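Local coordinates for twin-arginine translocation pathway signal protein (Burkholderia phytofirmans, PDB 2RJO) that probably serves as a sugar-binding periplasmic protein, holding beta-D-galactopyranose in the cleft between its two lobes, at residues V79-C84 with P108-H113; G264-E269 with N311-R316. All coordinates share one frame; numbering follows the deposited sequence.

Contact 1: residues V79-C84 with P108-H113; sequences VIVEAC and PNYVAH
V81 rests on the flat of the Y110 ring, a small worked example of how a helix is seated on a parallel sheet in a Rossmann-like lobe of the periplasmic-binding-protein fold. Helix 74-87 is the crossover of a beta-alpha-beta unit that joins strands 65-69 and 90-94, and strand 110-115 lies beside the second of these. From CB of V81 the side chain splits into two branches, and each finds its own part of the tyrosine. CG1, anti to the backbone N (chi1 171°), settles near the root of the ring, 3.6 Å from Y110 CD2 and 3.9 Å from Y110 CG. CG2 reaches farther out, with Y110 CE2 3.7 Å away and Y110 CZ at 3.9 Å. This methyl stands over the face, 3.8 Å from the centroid of the Y110 ring and 15° off the ring normal, and makes a CH-pi contact. The two side chains cross at roughly a right angle, and between them the two methyls touch the ring from CG to CZ.

The ring is brought there by a chi1 of -168°, which sets Y110 CG anti to its own backbone N. Farther on, Y110 OH and T93 OG1 share a weak hydrogen bond, which ties this buried tyrosine to the neighbouring strand. V111, the next residue, turns to the other layer of helices and packs on M263. Nearer the end of the helix segment, C84 also directs its CB toward the strand segment, and its side chain packs on V91 of strand 90-94.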
ATOM      1  N   VAL A  79      -6.264 -17.658  -5.608  1.00 20.39           N
ATOM      2  CA  VAL A  79      -5.525 -18.648  -6.375  1.00 21.05           C
ATOM      3  C   VAL A  79      -4.085 -18.769  -5.888  1.00 20.22           C
ATOM      4  O   VAL A  79      -3.534 -19.871  -5.854  1.00 20.57           O
ATOM      5  CB  VAL A  79      -5.558 -18.335  -7.874  1.00 21.81           C
ATOM      6  CG1 VAL A  79      -4.951 -16.990  -8.147  1.00 24.93           C
ATOM      7  CG2 VAL A  79      -4.838 -19.412  -8.629  1.00 23.57           C
ATOM      8  N   ILE A  80      -3.481 -17.650  -5.494  1.00 17.96           N
ATOM      9  CA  ILE A  80      -2.117 -17.677  -4.985  1.00 18.68           C
ATOM     10  C   ILE A  80      -2.082 -18.483  -3.696  1.00 18.12           C
ATOM     11  O   ILE A  80      -1.218 -19.326  -3.508  1.00 17.21           O
ATOM     12  CB  ILE A  80      -1.602 -16.254  -4.683  1.00 18.02           C
ATOM     13  CG1 ILE A  80      -1.437 -15.480  -5.987  1.00 16.93           C
ATOM     14  CG2 ILE A  80      -0.288 -16.321  -3.894  1.00 17.11           C
ATOM     15  CD1 ILE A  80      -1.056 -14.031  -5.781  1.00 18.58           C
ATOM     16  N   VAL A  81      -3.031 -18.207  -2.810  1.00 19.03           N
ATOM     17  CA  VAL A  81      -3.107 -18.909  -1.537  1.00 21.20           C
ATOM     18  C   VAL A  81      -3.363 -20.401  -1.735  1.00 22.54           C
ATOM     19  O   VAL A  81      -2.835 -21.226  -1.001  1.00 23.67           O
ATOM     20  CB  VAL A  81      -4.225 -18.331  -0.665  1.00 20.93           C
ATOM     21  CG1 VAL A  81      -4.443 -19.213   0.550  1.00 22.74           C
ATOM     22  CG2 VAL A  81      -3.876 -16.918  -0.250  1.00 19.82           C
ATOM     23  N   GLU A  82      -4.180 -20.737  -2.732  1.00 23.87           N
ATOM     24  CA  GLU A  82      -4.493 -22.128  -3.024  1.00 23.87           C
ATOM     25  C   GLU A  82      -3.232 -22.826  -3.500  1.00 23.33           C
ATOM     26  O   GLU A  82      -2.942 -23.937  -3.076  1.00 22.26           O
ATOM     27  CB  GLU A  82      -5.558 -22.220  -4.111  1.00 26.84           C
ATOM     28  CG  GLU A  82      -7.003 -22.215  -3.614  1.00 31.59           C
ATOM     29  CD  GLU A  82      -7.981 -21.706  -4.668  1.00 34.49           C
ATOM     30  OE1 GLU A  82      -7.671 -21.794  -5.887  1.00 35.25           O
ATOM     31  OE2 GLU A  82      -9.068 -21.221  -4.279  1.00 35.66           O
ATOM     32  N   ALA A  83      -2.489 -22.163  -4.385  1.00 23.17           N
ATOM     33  CA  ALA A  83      -1.255 -22.719  -4.927  1.00 22.81           C
ATOM     34  C   ALA A  83      -0.212 -22.972  -3.834  1.00 23.10           C
ATOM     35  O   ALA A  83       0.468 -23.996  -3.835  1.00 23.60           O
ATOM     36  CB  ALA A  83      -0.689 -21.778  -5.987  1.00 24.15           C
ATOM     37  N   CYS A  84      -0.082 -22.041  -2.899  1.00 23.43           N
ATOM     38  CA  CYS A  84       0.883 -22.202  -1.814  1.00 23.52           C
ATOM     39  C   CYS A  84       0.469 -23.336  -0.891  1.00 22.53           C
ATOM     40  O   CYS A  84       1.293 -24.153  -0.482  1.00 23.07           O
ATOM     41  CB  CYS A  84       0.989 -20.908  -1.004  1.00 22.59           C
ATOM     42  SG  CYS A  84       1.688 -19.517  -1.906  1.00 25.73           S
ATOM     43  N   PRO A 108      -1.801 -24.242   8.095  1.00 27.51           N
ATOM     44  CA  PRO A 108      -1.035 -23.103   8.615  1.00 26.83           C
ATOM     45  C   PRO A 108      -0.342 -22.333   7.475  1.00 26.23           C
ATOM     46  O   PRO A 108       0.352 -21.334   7.711  1.00 25.25           O
ATOM     47  CB  PRO A 108      -0.020 -23.794   9.506  1.00 26.79           C
ATOM     48  CG  PRO A 108       0.414 -24.938   8.585  1.00 27.06           C
ATOM     49  CD  PRO A 108      -0.920 -25.420   7.957  1.00 26.21           C
ATOM     50  N   ASN A 109      -0.544 -22.807   6.244  1.00 23.63           N
ATOM     51  CA  ASN A 109       0.079 -22.222   5.059  1.00 24.16           C
ATOM     52  C   ASN A 109      -0.216 -20.739   4.806  1.00 23.68           C
ATOM     53  O   ASN A 109       0.673 -19.988   4.426  1.00 25.21           O
ATOM     54  CB  ASN A 109      -0.292 -23.056   3.831  1.00 24.42           C
ATOM     55  CG  ASN A 109       0.079 -24.529   3.992  1.00 26.53           C
ATOM     56  OD1 ASN A 109       1.197 -24.942   3.681  1.00 29.25           O
ATOM     57  ND2 ASN A 109      -0.854 -25.317   4.506  1.00 26.45           N
ATOM     58  N   TYR A 110      -1.455 -20.318   5.010  1.00 21.54           N
ATOM     59  CA  TYR A 110      -1.819 -18.921   4.824  1.00 20.77           C
ATOM     60  C   TYR A 110      -1.573 -18.262   6.177  1.00 20.51           C
ATOM     61  O   TYR A 110      -2.475 -18.180   7.002  1.00 20.01           O
ATOM     62  CB  TYR A 110      -3.295 -18.804   4.452  1.00 19.63           C
ATOM     63  CG  TYR A 110      -3.725 -17.441   3.966  1.00 18.48           C
ATOM     64  CD1 TYR A 110      -2.858 -16.347   3.997  1.00 18.06           C
ATOM     65  CD2 TYR A 110      -5.010 -17.248   3.474  1.00 17.57           C
ATOM     66  CE1 TYR A 110      -3.268 -15.096   3.546  1.00 15.99           C
ATOM     67  CE2 TYR A 110      -5.428 -16.017   3.026  1.00 17.51           C
ATOM     68  CZ  TYR A 110      -4.559 -14.941   3.061  1.00 17.54           C
ATOM     69  OH  TYR A 110      -4.996 -13.721   2.602  1.00 16.41           O
ATOM     70  N   VAL A 111      -0.344 -17.803   6.387  1.00 19.73           N
ATOM     71  CA  VAL A 111       0.066 -17.189   7.644  1.00 19.67           C
ATOM     72  C   VAL A 111      -0.705 -15.950   8.073  1.00 20.20           C
ATOM     73  O   VAL A 111      -1.194 -15.876   9.204  1.00 19.41           O
ATOM     74  CB  VAL A 111       1.554 -16.840   7.610  1.00 18.82           C
ATOM     75  CG1 VAL A 111       1.974 -16.239   8.942  1.00 19.40           C
ATOM     76  CG2 VAL A 111       2.363 -18.082   7.289  1.00 19.57           C
ATOM     77  N   ALA A 112      -0.807 -14.962   7.194  1.00 20.83           N
ATOM     78  CA  ALA A 112      -1.527 -13.762   7.576  1.00 19.51           C
ATOM     79  C   ALA A 112      -1.792 -12.780   6.447  1.00 19.38           C
ATOM     80  O   ALA A 112      -1.178 -12.839   5.387  1.00 20.19           O
ATOM     81  CB  ALA A 112      -0.777 -13.049   8.713  1.00 18.49           C
ATOM     82  N   HIS A 113      -2.741 -11.888   6.701  1.00 18.89           N
ATOM     83  CA  HIS A 113      -3.108 -10.830   5.777  1.00 19.35           C
ATOM     84  C   HIS A 113      -2.846  -9.542   6.550  1.00 20.06           C
ATOM     85  O   HIS A 113      -3.267  -9.405   7.704  1.00 19.12           O
ATOM     86  CB  HIS A 113      -4.590 -10.911   5.406  1.00 18.92           C
ATOM     87  CG  HIS A 113      -5.048  -9.790   4.526  1.00 20.02           C
ATOM     88  ND1 HIS A 113      -4.543  -9.584   3.260  1.00 20.53           N
ATOM     89  CD2 HIS A 113      -5.932  -8.788   4.744  1.00 17.50           C
ATOM     90  CE1 HIS A 113      -5.093  -8.506   2.737  1.00 17.05           C
ATOM     91  NE2 HIS A 113      -5.939  -8.001   3.618  1.00 18.80           N
TER

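Contact 2: residues G264-E269 with N311-R316; sequences GLQAKE and NNLYAR. With SO4 (sulfate ion), chain F.
R316 NH2 donates a hydrogen bond of 2.7 Å to O3 of a sulfate ion, the shortest polar link here, in the loop that leads into strand 317-320, which pairs antiparallel with strand 283-291 in a lobe of the periplasmic-binding-protein fold. The bond is bent, with an N-H...O angle of 144°, although the sulfur lies in the plane of the guanidinium, at its edge. The anion, probably from the crystallisation liquor, also accepts a bond from K307 N. A salt bridge from R316 NH1 to D252 OD2 and a cation-pi contact with W255 further fix the guanidinium, so the arginine joins the loop to the beginning of helix 253-268 as well as to the ion.

Between the segments themselves the contact is different in kind: Q266, near the other end of that helix, meets L313, and no hydrogen bond joins them. The two side chains come from opposite directions. L313 CD1 lies across the flat of the glutamine amide, almost equally far from its three atoms, 3.6 Å from Q266 CD and 3.7 Å from both Q266 OE1 and Q266 NE2. The second methyl, L313 CD2, touches Q266 NE2 at 3.6 Å. The glutamine reaches this position because its chain runs extended beyond CG, with chi2 -162°.

L313 sits within a type I turn from N312 to A315 and is buried, its side chain also packing on I259, S262 and M263 of the same helix. Thus a single leucine lays the loop along more than one turn of helix 253-268. Its root is covered too: L313 CB stands 3.9 Å above the plane of the Y314 ring, over the ring centre.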
ATOM      1  N   GLY A 264       5.894 -15.311   7.961  1.00 18.62           N
ATOM      2  CA  GLY A 264       5.867 -16.538   7.197  1.00 18.99           C
ATOM      3  C   GLY A 264       6.976 -17.508   7.550  1.00 20.34           C
ATOM      4  O   GLY A 264       6.722 -18.702   7.676  1.00 22.68           O
ATOM      5  N   LEU A 265       8.197 -17.005   7.713  1.00 21.18           N
ATOM      6  CA  LEU A 265       9.330 -17.858   8.033  1.00 21.50           C
ATOM      7  C   LEU A 265       9.215 -18.465   9.426  1.00 22.93           C
ATOM      8  O   LEU A 265       9.548 -19.638   9.624  1.00 24.35           O
ATOM      9  CB  LEU A 265      10.650 -17.080   7.890  1.00 20.33           C
ATOM     10  CG  LEU A 265      11.970 -17.854   8.098  1.00 20.84           C
ATOM     11  CD1 LEU A 265      12.016 -19.089   7.190  1.00 18.43           C
ATOM     12  CD2 LEU A 265      13.163 -16.937   7.819  1.00 18.05           C
ATOM     13  N   GLN A 266       8.735 -17.678  10.388  1.00 22.19           N
ATOM     14  CA  GLN A 266       8.573 -18.162  11.743  1.00 21.47           C
ATOM     15  C   GLN A 266       7.445 -19.177  11.825  1.00 22.78           C
ATOM     16  O   GLN A 266       7.431 -20.024  12.712  1.00 22.52           O
ATOM     17  CB  GLN A 266       8.311 -17.007  12.706  1.00 20.76           C
ATOM     18  CG  GLN A 266       9.537 -16.154  12.944  1.00 23.67           C
ATOM     19  CD  GLN A 266       9.435 -15.292  14.182  1.00 23.01           C
ATOM     20  OE1 GLN A 266       8.961 -15.738  15.225  1.00 23.98           O
ATOM     21  NE2 GLN A 266       9.901 -14.052  14.079  1.00 26.83           N
ATOM     22  N   ALA A 267       6.490 -19.090  10.910  1.00 23.27           N
ATOM     23  CA  ALA A 267       5.394 -20.048  10.907  1.00 24.23           C
ATOM     24  C   ALA A 267       5.958 -21.365  10.389  1.00 24.86           C
ATOM     25  O   ALA A 267       5.716 -22.415  10.970  1.00 27.38           O
ATOM     26  CB  ALA A 267       4.265 -19.566  10.007  1.00 22.87           C
ATOM     27  N   LYS A 268       6.734 -21.292   9.309  1.00 25.34           N
ATOM     28  CA  LYS A 268       7.344 -22.476   8.703  1.00 26.21           C
ATOM     29  C   LYS A 268       8.285 -23.180   9.667  1.00 26.38           C
ATOM     30  O   LYS A 268       8.375 -24.405   9.670  1.00 25.95           O
ATOM     31  CB  LYS A 268       8.115 -22.100   7.431  1.00 26.00           C
ATOM     32  CG  LYS A 268       8.772 -23.291   6.746  1.00 29.45           C
ATOM     33  CD  LYS A 268       9.587 -22.871   5.530  1.00 32.24           C
ATOM     34  CE  LYS A 268      10.326 -24.058   4.918  1.00 30.91           C
ATOM     35  NZ  LYS A 268       9.427 -25.163   4.485  1.00 30.87           N
ATOM     36  N   GLU A 269       8.988 -22.405  10.485  1.00 25.95           N
ATOM     37  CA  GLU A 269       9.922 -22.988  11.441  1.00 25.35           C
ATOM     38  C   GLU A 269       9.207 -23.413  12.702  1.00 26.59           C
ATOM     39  O   GLU A 269       9.831 -23.869  13.659  1.00 24.73           O
ATOM     40  CB  GLU A 269      11.019 -21.993  11.792  1.00 25.11           C
ATOM     41  CG  GLU A 269      11.873 -21.605  10.588  1.00 27.26           C
ATOM     42  CD  GLU A 269      12.943 -20.592  10.935  1.00 28.26           C
ATOM     43  OE1 GLU A 269      12.626 -19.640  11.676  1.00 29.33           O
ATOM     44  OE2 GLU A 269      14.092 -20.741  10.466  1.00 28.96           O
ATOM     45  N   ASN A 311      12.080  -9.306  14.274  1.00 29.54           N
ATOM     46  CA  ASN A 311      11.769 -10.230  15.358  1.00 29.46           C
ATOM     47  C   ASN A 311      10.439  -9.959  16.073  1.00 28.33           C
ATOM     48  O   ASN A 311       9.767 -10.883  16.529  1.00 28.46           O
ATOM     49  CB  ASN A 311      12.899 -10.192  16.400  1.00 31.88           C
ATOM     50  CG  ASN A 311      13.201  -8.765  16.887  1.00 35.47           C
ATOM     51  OD1 ASN A 311      13.929  -7.993  16.228  1.00 34.26           O
ATOM     52  ND2 ASN A 311      12.622  -8.400  18.036  1.00 35.60           N
ATOM     53  N   ASN A 312      10.072  -8.690  16.178  1.00 27.26           N
ATOM     54  CA  ASN A 312       8.854  -8.277  16.869  1.00 26.32           C
ATOM     55  C   ASN A 312       7.632  -8.255  15.940  1.00 25.72           C
ATOM     56  O   ASN A 312       7.124  -7.190  15.594  1.00 22.96           O
ATOM     57  CB  ASN A 312       9.077  -6.885  17.445  1.00 29.42           C
ATOM     58  CG  ASN A 312       8.199  -6.608  18.627  1.00 32.12           C
ATOM     59  OD1 ASN A 312       6.993  -6.852  18.589  1.00 34.12           O
ATOM     60  ND2 ASN A 312       8.798  -6.091  19.697  1.00 34.93           N
ATOM     61  N   LEU A 313       7.143  -9.439  15.583  1.00 25.08           N
ATOM     62  CA  LEU A 313       6.017  -9.608  14.664  1.00 24.50           C
ATOM     63  C   LEU A 313       4.719  -8.802  14.809  1.00 25.04           C
ATOM     64  O   LEU A 313       4.189  -8.324  13.808  1.00 26.72           O
ATOM     65  CB  LEU A 313       5.650 -11.096  14.584  1.00 24.19           C
ATOM     66  CG  LEU A 313       6.801 -12.051  14.237  1.00 24.05           C
ATOM     67  CD1 LEU A 313       6.276 -13.472  14.052  1.00 22.15           C
ATOM     68  CD2 LEU A 313       7.477 -11.573  12.974  1.00 24.41           C
ATOM     69  N   TYR A 314       4.189  -8.657  16.018  1.00 25.11           N
ATOM     70  CA  TYR A 314       2.920  -7.945  16.187  1.00 25.61           C
ATOM     71  C   TYR A 314       3.045  -6.589  16.860  1.00 25.84           C
ATOM     72  O   TYR A 314       2.112  -6.124  17.522  1.00 25.63           O
ATOM     73  CB  TYR A 314       1.939  -8.817  16.988  1.00 25.69           C
ATOM     74  CG  TYR A 314       1.997 -10.264  16.591  1.00 27.08           C
ATOM     75  CD1 TYR A 314       1.572 -10.676  15.329  1.00 25.74           C
ATOM     76  CD2 TYR A 314       2.572 -11.211  17.437  1.00 27.53           C
ATOM     77  CE1 TYR A 314       1.728 -11.989  14.908  1.00 27.88           C
ATOM     78  CE2 TYR A 314       2.735 -12.538  17.024  1.00 29.62           C
ATOM     79  CZ  TYR A 314       2.314 -12.914  15.756  1.00 29.38           C
ATOM     80  OH  TYR A 314       2.514 -14.200  15.310  1.00 30.04           O
ATOM     81  N   ALA A 315       4.189  -5.946  16.675  1.00 24.69           N
ATOM     82  CA  ALA A 315       4.437  -4.648  17.280  1.00 24.95           C
ATOM     83  C   ALA A 315       3.547  -3.528  16.736  1.00 24.69           C
ATOM     84  O   ALA A 315       3.318  -2.527  17.420  1.00 26.09           O
ATOM     85  CB  ALA A 315       5.906  -4.279  17.096  1.00 24.09           C
ATOM     86  N   ARG A 316       3.033  -3.701  15.520  1.00 24.91           N
ATOM     87  CA  ARG A 316       2.202  -2.668  14.891  1.00 23.96           C
ATOM     88  C   ARG A 316       0.756  -3.053  14.606  1.00 24.14           C
ATOM     89  O   ARG A 316       0.129  -2.501  13.696  1.00 23.27           O
ATOM     90  CB  ARG A 316       2.847  -2.226  13.580  1.00 21.07           C
ATOM     91  CG  ARG A 316       4.300  -1.852  13.724  1.00 24.50           C
ATOM     92  CD  ARG A 316       4.853  -1.177  12.491  1.00 22.36           C
ATOM     93  NE  ARG A 316       6.297  -1.008  12.592  1.00 24.67           N
ATOM     94  CZ  ARG A 316       7.011  -0.234  11.778  1.00 26.08           C
ATOM     95  NH1 ARG A 316       6.405   0.440  10.806  1.00 25.94           N
ATOM     96  NH2 ARG A 316       8.327  -0.124  11.937  1.00 26.22           N
TER
HETATM   97  S   SO4 F 372      11.108   1.916  10.658  1.00 57.76           S
HETATM   98  O1  SO4 F 372      11.217   0.624   9.919  1.00 56.65           O
HETATM   99  O2  SO4 F 372      12.064   1.922  11.791  1.00 57.40           O
HETATM  100  O3  SO4 F 372       9.716   2.098  11.155  1.00 56.66           O
HETATM  101  O4  SO4 F 372      11.428   3.041   9.733  1.00 58.59           O

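Overall arrangement
Both contacts belong to the same lobe, and together they run through its layers: helix 74-87, the sheet, helix 253-268, and finally the C-terminal loop. Their centres are 15 Å apart, and they meet directly through V111, whose CG2 lies 3.6 Å from A267 CB and 3.8 Å from G264 CA. Strand 110-115 therefore has helix 74-87 of contact 1 on one face and helix 253-268 of contact 2 on the other. Neither contact supplies a residue to the galactose pocket; the side chain of Y110 is about 13 Å from the sugar. A link to the pocket along the chain runs through D252, the salt-bridge partner of R316, which directly follows the pocket residue W251.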